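Putative sugar binding protein (Geobacillus stearothermophilus, PDB 6GT9) binds beta-D-galactopyranose and is probably the glucose-galactose receptor of a three-component sensing system linked to galactan utilization. Local coordinates at residues Phe33-Glu38 / Gly90-Gly95; Asp43-Val48 / Val116-Asp121. One frame throughout, in Å; residues are numbered along the deposited sequence.

Interaction 1: residues Phe33-Glu38 / Gly90-Gly95; sequences FVLVPE and GIITQG. With GAL (beta-D-galactopyranose), chain E.
Two neighbouring parallel strands of a periplasmic-binding-protein fold, 33-36 and 90-93, are joined side by side here, from Val34 and Gly90 to the pocket residues Glu38 and Gln94. The strand axes approach to 4.7 Å and run within 16° of parallel. Val34 uses both backbone groups: its N donates to Gly90 O, and its O accepts Ile92 N at 2.8 Å. Ile92 O then takes Val36 N at 2.8 Å.

Leu35 and Ile92 share one face of the sheet. Chi1 sets Leu35 CG beside the carbonyl carbon, and chi2 (64°) then places the CD1 that meets Ile92 CG2 at 3.7 Å; helix 43-59 packs on Leu35 and helix 269-284 on Ile92. Val34, Ile91, Val36 and Thr93 point to the other face, where helix 73-85 touches Val36 and Ile91, and where Thr93 OG1 is hydrogen-bonded to His76 NE2.

The sheet is the Rossmann-like core of one lobe, and the sugar site lies past the C-terminal ends of its strands, where both segments turn into loops. There Gln94 NE2 donates to Glu38 OE1 at 3.1 Å, an almost straight bond lying close to the amide plane of Gln94 but reaching the oxygen from above the carboxylate plane, 59° out of it. At the other end of the amide, Gln94 OE1 lies against Glu38 CB at 3.1 Å. Galactose O4 donates to the same Glu38 OE1 at 2.6 Å, while Gln94 NE2 is also hydrogen-bonded to Asp119.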
ATOM      1  N   PHE A  33      -2.375  21.731  -4.953  1.00 21.89           N
ATOM      2  CA  PHE A  33      -2.399  20.298  -5.218  1.00 21.43           C
ATOM      3  C   PHE A  33      -3.077  19.593  -4.051  1.00 21.33           C
ATOM      4  O   PHE A  33      -2.843  19.944  -2.890  1.00 21.23           O
ATOM      5  CB  PHE A  33      -0.991  19.696  -5.365  1.00 16.95           C
ATOM      6  CG  PHE A  33      -0.146  20.304  -6.466  1.00 18.87           C
ATOM      7  CD1 PHE A  33      -0.700  21.132  -7.436  1.00 18.39           C
ATOM      8  CD2 PHE A  33       1.211  20.020  -6.521  1.00 17.28           C
ATOM      9  CE1 PHE A  33       0.097  21.681  -8.438  1.00 18.41           C
ATOM     10  CE2 PHE A  33       2.008  20.559  -7.517  1.00 19.16           C
ATOM     11  CZ  PHE A  33       1.444  21.405  -8.470  1.00 21.45           C
ATOM     12  N   VAL A  34      -3.894  18.589  -4.350  1.00 18.56           N
ATOM     13  CA  VAL A  34      -4.555  17.793  -3.323  1.00 16.48           C
ATOM     14  C   VAL A  34      -3.965  16.390  -3.349  1.00 19.38           C
ATOM     15  O   VAL A  34      -3.820  15.793  -4.420  1.00 17.69           O
ATOM     16  CB  VAL A  34      -6.078  17.747  -3.524  1.00 17.80           C
ATOM     17  CG1 VAL A  34      -6.723  16.854  -2.442  1.00 19.61           C
ATOM     18  CG2 VAL A  34      -6.672  19.176  -3.476  1.00 17.93           C
ATOM     19  N   LEU A  35      -3.624  15.870  -2.176  1.00 19.91           N
ATOM     20  CA  LEU A  35      -3.209  14.479  -2.017  1.00 21.37           C
ATOM     21  C   LEU A  35      -4.299  13.781  -1.221  1.00 19.66           C
ATOM     22  O   LEU A  35      -4.632  14.219  -0.116  1.00 17.52           O
ATOM     23  CB  LEU A  35      -1.861  14.370  -1.304  1.00 15.43           C
ATOM     24  CG  LEU A  35      -1.428  12.966  -0.861  1.00 15.79           C
ATOM     25  CD1 LEU A  35      -1.216  12.030  -2.051  1.00 17.22           C
ATOM     26  CD2 LEU A  35      -0.172  13.044   0.001  1.00 15.24           C
ATOM     27  N   VAL A  36      -4.870  12.727  -1.792  1.00 18.34           N
ATOM     28  CA  VAL A  36      -5.946  11.975  -1.155  1.00 19.29           C
ATOM     29  C   VAL A  36      -5.373  10.633  -0.704  1.00 20.66           C
ATOM     30  O   VAL A  36      -4.991   9.813  -1.552  1.00 23.57           O
ATOM     31  CB  VAL A  36      -7.131  11.773  -2.106  1.00 17.95           C
ATOM     32  CG1 VAL A  36      -8.226  10.980  -1.405  1.00 22.59           C
ATOM     33  CG2 VAL A  36      -7.648  13.120  -2.600  1.00 20.50           C
ATOM     34  N   PRO A  37      -5.264  10.374   0.596  1.00 19.64           N
ATOM     35  CA  PRO A  37      -4.800   9.067   1.063  1.00 19.69           C
ATOM     36  C   PRO A  37      -5.952   8.072   1.138  1.00 19.09           C
ATOM     37  O   PRO A  37      -7.126   8.429   1.079  1.00 18.82           O
ATOM     38  CB  PRO A  37      -4.266   9.376   2.459  1.00 19.12           C
ATOM     39  CG  PRO A  37      -5.258  10.404   2.955  1.00 19.93           C
ATOM     40  CD  PRO A  37      -5.534  11.285   1.728  1.00 20.40           C
ATOM     41  N   GLU A  38      -5.589   6.793   1.273  1.00 20.13           N
ATOM     42  CA  GLU A  38      -6.599   5.763   1.471  1.00 18.07           C
ATOM     43  C   GLU A  38      -7.365   6.006   2.768  1.00 21.32           C
ATOM     44  O   GLU A  38      -8.575   5.781   2.833  1.00 21.34           O
ATOM     45  CB  GLU A  38      -5.937   4.380   1.484  1.00 17.56           C
ATOM     46  CG  GLU A  38      -6.877   3.185   1.542  1.00 21.47           C
ATOM     47  CD  GLU A  38      -6.122   1.872   1.294  1.00 23.61           C
ATOM     48  OE1 GLU A  38      -4.892   1.941   1.082  1.00 22.22           O
ATOM     49  OE2 GLU A  38      -6.744   0.786   1.310  1.00 25.17           O
ATOM     50  N   GLY A  90      -4.143  20.227  -9.362  1.00 19.60           N
ATOM     51  CA  GLY A  90      -3.775  18.848  -9.623  1.00 16.14           C
ATOM     52  C   GLY A  90      -4.252  17.983  -8.476  1.00 17.96           C
ATOM     53  O   GLY A  90      -4.407  18.483  -7.358  1.00 17.36           O
ATOM     54  N   ILE A  91      -4.493  16.697  -8.738  1.00 18.44           N
ATOM     55  CA  ILE A  91      -5.027  15.765  -7.748  1.00 15.67           C
ATOM     56  C   ILE A  91      -4.162  14.513  -7.778  1.00 19.06           C
ATOM     57  O   ILE A  91      -3.902  13.952  -8.852  1.00 17.47           O
ATOM     58  CB  ILE A  91      -6.503  15.426  -8.028  1.00 18.10           C
ATOM     59  CG1 ILE A  91      -7.370  16.686  -7.852  1.00 17.72           C
ATOM     60  CG2 ILE A  91      -6.983  14.321  -7.120  1.00 18.10           C
ATOM     61  CD1 ILE A  91      -8.835  16.509  -8.195  1.00 21.70           C
ATOM     62  N   ILE A  92      -3.684  14.106  -6.611  1.00 18.52           N
ATOM     63  CA  ILE A  92      -2.838  12.927  -6.450  1.00 16.26           C
ATOM     64  C   ILE A  92      -3.598  11.934  -5.585  1.00 18.29           C
ATOM     65  O   ILE A  92      -4.022  12.276  -4.474  1.00 15.63           O
ATOM     66  CB  ILE A  92      -1.486  13.293  -5.814  1.00 15.83           C
ATOM     67  CG1 ILE A  92      -0.803  14.401  -6.625  1.00 19.28           C
ATOM     68  CG2 ILE A  92      -0.584  12.038  -5.681  1.00 17.26           C
ATOM     69  CD1 ILE A  92       0.295  15.144  -5.873  1.00 17.17           C
ATOM     70  N   THR A  93      -3.763  10.710  -6.088  1.00 18.00           N
ATOM     71  CA  THR A  93      -4.621   9.730  -5.436  1.00 18.50           C
ATOM     72  C   THR A  93      -4.250   8.326  -5.893  1.00 16.43           C
ATOM     73  O   THR A  93      -3.705   8.132  -6.978  1.00 16.42           O
ATOM     74  CB  THR A  93      -6.095   9.977  -5.765  1.00 20.52           C
ATOM     75  OG1 THR A  93      -6.902   8.994  -5.115  1.00 19.94           O
ATOM     76  CG2 THR A  93      -6.301   9.862  -7.266  1.00 18.71           C
ATOM     77  N   GLN A  94      -4.600   7.346  -5.069  1.00 20.35           N
ATOM     78  CA  GLN A  94      -4.614   5.966  -5.536  1.00 17.52           C
ATOM     79  C   GLN A  94      -5.694   5.798  -6.596  1.00 21.06           C
ATOM     80  O   GLN A  94      -6.759   6.423  -6.532  1.00 19.67           O
ATOM     81  CB  GLN A  94      -4.917   5.008  -4.392  1.00 14.92           C
ATOM     82  CG  GLN A  94      -3.865   4.854  -3.336  1.00 17.71           C
ATOM     83  CD  GLN A  94      -4.495   4.315  -2.059  1.00 20.08           C
ATOM     84  OE1 GLN A  94      -5.373   4.961  -1.495  1.00 20.03           O
ATOM     85  NE2 GLN A  94      -4.081   3.111  -1.627  1.00 18.05           N
ATOM     86  N   GLY A  95      -5.415   4.958  -7.583  1.00 23.03           N
ATOM     87  CA  GLY A  95      -6.487   4.445  -8.410  1.00 20.98           C
ATOM     88  C   GLY A  95      -6.999   3.207  -7.713  1.00 23.69           C
ATOM     89  O   GLY A  95      -6.679   2.089  -8.123  1.00 25.81           O
TER
HETATM   90  C1  GAL E 401       0.403  -0.177   2.522  1.00 16.19           C
HETATM   91  C2  GAL E 401      -0.281   0.334   1.269  1.00 17.95           C
HETATM   92  C3  GAL E 401      -1.111   1.599   1.554  1.00 17.31           C
HETATM   93  C4  GAL E 401      -2.111   1.328   2.665  1.00 16.41           C
HETATM   94  C5  GAL E 401      -1.413   0.736   3.878  1.00 20.18           C
HETATM   95  C6  GAL E 401      -2.396   0.273   4.956  1.00 19.10           C
HETATM   96  O1  GAL E 401       1.130  -1.352   2.223  1.00 20.53           O
HETATM   97  O2  GAL E 401       0.681   0.658   0.255  1.00 16.36           O
HETATM   98  O3  GAL E 401      -1.865   1.932   0.429  1.00 18.48           O
HETATM   99  O4  GAL E 401      -3.124   0.424   2.212  1.00 18.15           O
HETATM  100  O5  GAL E 401      -0.578  -0.445   3.543  1.00 19.67           O
HETATM  101  O6  GAL E 401      -1.738   0.086   6.190  1.00 20.40           O

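Interaction 2: residues Asp43-Val48 / Val116-Asp121; sequences DYWRLV and VTIDTD. With GAL (beta-D-galactopyranose), chain E.
Helix 43-48 lies beside the C-terminal end of strand 116-118, Val48 and Asp119 bringing their CA atoms no nearer than 9.0 Å, and side chains bridge the gap. This is the sugar-pocket edge of an alpha/beta lobe of a periplasmic binding protein, where the first helix after strand 32-36 meets the loop following strand 115-118. Deeper in, Val48 CG1 touches Ile118 CD1 at 3.5 Å as the two side chains run past one another with opposite headings. Ile118 CG2 sits at the edge of the Trp45 indole, in its plane, near CH2. The same indole rim, at CZ2 and CH2, rests on Asp119 CB, 3.7 Å from each.

Nearer the sugar, Asp119 CG is anti to the backbone N (chi1 173°), and the carboxylate and the Tyr44 phenol reach tip to tip with their planes 64° apart. Tyr44 OH donates a weak hydrogen bond to Asp119 OD2 at 2.8 Å. Asp119 OD1 accepts Thr120 OG1 on its anti side, 33° out of the carboxylate plane. One face of the Tyr44 ring carries the galactose, with C1 over its centre, 3.9 Å above the plane, and galactose O2 donates to Asp119 OD2 at 2.6 Å.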
ATOM      1  N   ASP A  43      -0.904   5.199   9.396  1.00 23.04           N
ATOM      2  CA  ASP A  43       0.505   5.543   9.625  1.00 20.05           C
ATOM      3  C   ASP A  43       1.321   5.565   8.338  1.00 21.61           C
ATOM      4  O   ASP A  43       2.239   6.384   8.186  1.00 22.36           O
ATOM      5  CB  ASP A  43       1.140   4.568  10.612  1.00 21.19           C
ATOM      6  CG  ASP A  43       0.633   4.768  12.031  1.00 30.58           C
ATOM      7  OD1 ASP A  43      -0.132   5.737  12.248  1.00 29.77           O
ATOM      8  OD2 ASP A  43       1.014   3.976  12.915  1.00 27.61           O
ATOM      9  N   TYR A  44       1.048   4.641   7.426  1.00 20.00           N
ATOM     10  CA  TYR A  44       1.802   4.619   6.176  1.00 21.42           C
ATOM     11  C   TYR A  44       1.492   5.858   5.337  1.00 20.50           C
ATOM     12  O   TYR A  44       2.402   6.509   4.801  1.00 18.85           O
ATOM     13  CB  TYR A  44       1.491   3.319   5.418  1.00 16.70           C
ATOM     14  CG  TYR A  44       1.999   3.257   3.976  1.00 20.31           C
ATOM     15  CD1 TYR A  44       1.266   3.816   2.942  1.00 16.27           C
ATOM     16  CD2 TYR A  44       3.195   2.603   3.655  1.00 18.38           C
ATOM     17  CE1 TYR A  44       1.714   3.764   1.628  1.00 19.36           C
ATOM     18  CE2 TYR A  44       3.650   2.540   2.344  1.00 18.66           C
ATOM     19  CZ  TYR A  44       2.901   3.126   1.334  1.00 19.67           C
ATOM     20  OH  TYR A  44       3.317   3.083   0.019  1.00 18.88           O
ATOM     21  N   TRP A  45       0.211   6.216   5.237  1.00 19.17           N
ATOM     22  CA  TRP A  45      -0.176   7.381   4.444  1.00 20.77           C
ATOM     23  C   TRP A  45       0.313   8.692   5.052  1.00 24.72           C
ATOM     24  O   TRP A  45       0.534   9.668   4.321  1.00 18.87           O
ATOM     25  CB  TRP A  45      -1.696   7.376   4.243  1.00 20.98           C
ATOM     26  CG  TRP A  45      -1.989   6.542   3.070  1.00 17.96           C
ATOM     27  CD1 TRP A  45      -2.405   5.256   3.063  1.00 21.86           C
ATOM     28  CD2 TRP A  45      -1.759   6.901   1.711  1.00 18.86           C
ATOM     29  NE1 TRP A  45      -2.502   4.791   1.775  1.00 21.19           N
ATOM     30  CE2 TRP A  45      -2.096   5.782   0.922  1.00 19.79           C
ATOM     31  CE3 TRP A  45      -1.331   8.072   1.079  1.00 18.40           C
ATOM     32  CZ2 TRP A  45      -2.007   5.792  -0.467  1.00 16.34           C
ATOM     33  CZ3 TRP A  45      -1.253   8.088  -0.303  1.00 16.54           C
ATOM     34  CH2 TRP A  45      -1.597   6.954  -1.061  1.00 19.10           C
ATOM     35  N   ARG A  46       0.517   8.743   6.368  1.00 20.77           N
ATOM     36  CA  ARG A  46       1.120   9.944   6.941  1.00 22.04           C
ATOM     37  C   ARG A  46       2.588  10.070   6.538  1.00 23.22           C
ATOM     38  O   ARG A  46       3.114  11.184   6.445  1.00 24.57           O
ATOM     39  CB  ARG A  46       0.965   9.937   8.466  1.00 22.38           C
ATOM     40  CG  ARG A  46      -0.450  10.213   8.975  1.00 21.07           C
ATOM     41  CD  ARG A  46      -0.880  11.676   8.790  1.00 25.56           C
ATOM     42  NE  ARG A  46      -2.123  11.979   9.502  1.00 28.28           N
ATOM     43  CZ  ARG A  46      -2.827  13.105   9.365  1.00 31.37           C
ATOM     44  NH1 ARG A  46      -2.424  14.053   8.532  1.00 26.83           N
ATOM     45  NH2 ARG A  46      -3.943  13.283  10.069  1.00 33.94           N
ATOM     46  N   LEU A  47       3.266   8.947   6.296  1.00 23.93           N
ATOM     47  CA  LEU A  47       4.619   9.007   5.748  1.00 26.01           C
ATOM     48  C   LEU A  47       4.609   9.535   4.320  1.00 22.86           C
ATOM     49  O   LEU A  47       5.471  10.336   3.945  1.00 23.79           O
ATOM     50  CB  LEU A  47       5.275   7.627   5.782  1.00 22.84           C
ATOM     51  CG  LEU A  47       5.831   7.148   7.116  1.00 32.29           C
ATOM     52  CD1 LEU A  47       6.541   5.792   6.935  1.00 29.05           C
ATOM     53  CD2 LEU A  47       6.778   8.181   7.700  1.00 31.73           C
ATOM     54  N   VAL A  48       3.652   9.078   3.506  1.00 19.27           N
ATOM     55  CA  VAL A  48       3.522   9.606   2.152  1.00 20.79           C
ATOM     56  C   VAL A  48       3.288  11.107   2.205  1.00 22.38           C
ATOM     57  O   VAL A  48       3.877  11.867   1.428  1.00 20.07           O
ATOM     58  CB  VAL A  48       2.389   8.893   1.392  1.00 17.14           C
ATOM     59  CG1 VAL A  48       2.230   9.497   0.029  1.00 21.17           C
ATOM     60  CG2 VAL A  48       2.649   7.399   1.302  1.00 18.55           C
ATOM     61  N   VAL A 116      -2.265  12.506 -11.004  1.00 15.91           N
ATOM     62  CA  VAL A 116      -1.135  11.603 -10.801  1.00 17.40           C
ATOM     63  C   VAL A 116      -1.588  10.534  -9.819  1.00 18.80           C
ATOM     64  O   VAL A 116      -2.109  10.855  -8.743  1.00 18.64           O
ATOM     65  CB  VAL A 116       0.107  12.345 -10.278  1.00 12.01           C
ATOM     66  CG1 VAL A 116       1.200  11.348  -9.853  1.00 14.83           C
ATOM     67  CG2 VAL A 116       0.668  13.298 -11.358  1.00 17.56           C
ATOM     68  N   THR A 117      -1.433   9.270 -10.196  1.00 17.33           N
ATOM     69  CA  THR A 117      -1.723   8.207  -9.254  1.00 16.24           C
ATOM     70  C   THR A 117      -0.490   7.919  -8.409  1.00 18.56           C
ATOM     71  O   THR A 117       0.649   8.082  -8.856  1.00 17.50           O
ATOM     72  CB  THR A 117      -2.194   6.941  -9.973  1.00 19.48           C
ATOM     73  OG1 THR A 117      -1.282   6.608 -11.033  1.00 17.27           O
ATOM     74  CG2 THR A 117      -3.565   7.188 -10.566  1.00 21.18           C
ATOM     75  N   ILE A 118      -0.735   7.497  -7.172  1.00 15.65           N
ATOM     76  CA  ILE A 118       0.311   7.248  -6.186  1.00 13.46           C
ATOM     77  C   ILE A 118      -0.029   5.954  -5.456  1.00 18.13           C
ATOM     78  O   ILE A 118      -1.206   5.683  -5.184  1.00 16.68           O
ATOM     79  CB  ILE A 118       0.452   8.440  -5.210  1.00 17.65           C
ATOM     80  CG1 ILE A 118       1.597   8.228  -4.216  1.00 18.12           C
ATOM     81  CG2 ILE A 118      -0.877   8.732  -4.461  1.00 16.23           C
ATOM     82  CD1 ILE A 118       1.955   9.487  -3.479  1.00 17.82           C
ATOM     83  N   ASP A 119       0.997   5.130  -5.196  1.00 15.70           N
ATOM     84  CA  ASP A 119       0.894   3.943  -4.338  1.00 15.58           C
ATOM     85  C   ASP A 119       0.114   2.807  -4.993  1.00 15.38           C
ATOM     86  O   ASP A 119       0.482   1.639  -4.859  1.00 16.45           O
ATOM     87  CB  ASP A 119       0.269   4.325  -2.972  1.00 14.92           C
ATOM     88  CG  ASP A 119      -0.025   3.114  -2.083  1.00 19.80           C
ATOM     89  OD1 ASP A 119      -1.148   2.568  -2.176  1.00 19.53           O
ATOM     90  OD2 ASP A 119       0.856   2.722  -1.277  1.00 19.06           O
ATOM     91  N   THR A 120      -0.965   3.127  -5.692  1.00 15.27           N
ATOM     92  CA  THR A 120      -1.792   2.160  -6.408  1.00 17.55           C
ATOM     93  C   THR A 120      -2.143   2.776  -7.755  1.00 18.84           C
ATOM     94  O   THR A 120      -2.669   3.895  -7.795  1.00 18.71           O
ATOM     95  CB  THR A 120      -3.087   1.846  -5.625  1.00 20.06           C
ATOM     96  OG1 THR A 120      -2.772   1.444  -4.282  1.00 15.73           O
ATOM     97  CG2 THR A 120      -3.920   0.772  -6.329  1.00 17.97           C
ATOM     98  N   ASP A 121      -1.879   2.068  -8.850  1.00 19.55           N
ATOM     99  CA  ASP A 121      -2.104   2.654 -10.168  1.00 22.06           C
ATOM    100  C   ASP A 121      -3.482   2.309 -10.736  1.00 23.46           C
ATOM    101  O   ASP A 121      -4.075   1.280 -10.404  1.00 25.52           O
ATOM    102  CB  ASP A 121      -1.022   2.199 -11.160  1.00 17.42           C
ATOM    103  CG  ASP A 121      -0.949   3.094 -12.391  1.00 20.31           C
ATOM    104  OD1 ASP A 121      -1.545   4.201 -12.366  1.00 19.81           O
ATOM    105  OD2 ASP A 121      -0.280   2.720 -13.384  1.00 19.14           O
TER
HETATM  106  C1  GAL E 401       0.403  -0.177   2.522  1.00 16.19           C
HETATM  107  C2  GAL E 401      -0.281   0.334   1.269  1.00 17.95           C
HETATM  108  C3  GAL E 401      -1.111   1.599   1.554  1.00 17.31           C
HETATM  109  C4  GAL E 401      -2.111   1.328   2.665  1.00 16.41           C
HETATM  110  C5  GAL E 401      -1.413   0.736   3.878  1.00 20.18           C
HETATM  111  C6  GAL E 401      -2.396   0.273   4.956  1.00 19.10           C
HETATM  112  O1  GAL E 401       1.130  -1.352   2.223  1.00 20.53           O
HETATM  113  O2  GAL E 401       0.681   0.658   0.255  1.00 16.36           O
HETATM  114  O3  GAL E 401      -1.865   1.932   0.429  1.00 18.48           O
HETATM  115  O4  GAL E 401      -3.124   0.424   2.212  1.00 18.15           O
HETATM  116  O5  GAL E 401      -0.578  -0.445   3.543  1.00 19.67           O
HETATM  117  O6  GAL E 401      -1.738   0.086   6.190  1.00 20.40           O

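How the interactions relate
Interactions 1 and 2 have centres about 8 Å apart and build adjoining parts of one galactose pocket. Strands 90-93 and 115-118 are neighbours in the same sheet, and helix 43-59 follows strand 32-36 directly, so the two contacts interlock along the chain. Gln94 of interaction 1 joins them: its NE2 lies 3.0 Å from Asp119 OD1 of interaction 2, a probable hydrogen bond, while its CD packs 3.3 Å from Trp45 CZ2. Gly95 N also probably bonds to Thr120 O, at 3.0 Å. Gln94 thereby ties together two of the sugar-binding carboxylates, Glu38 at O4 and Asp119 at O2. Asn42, Arg171, Ala222, Asp247 and Gln267 add further hydrogen bonds to the galactose.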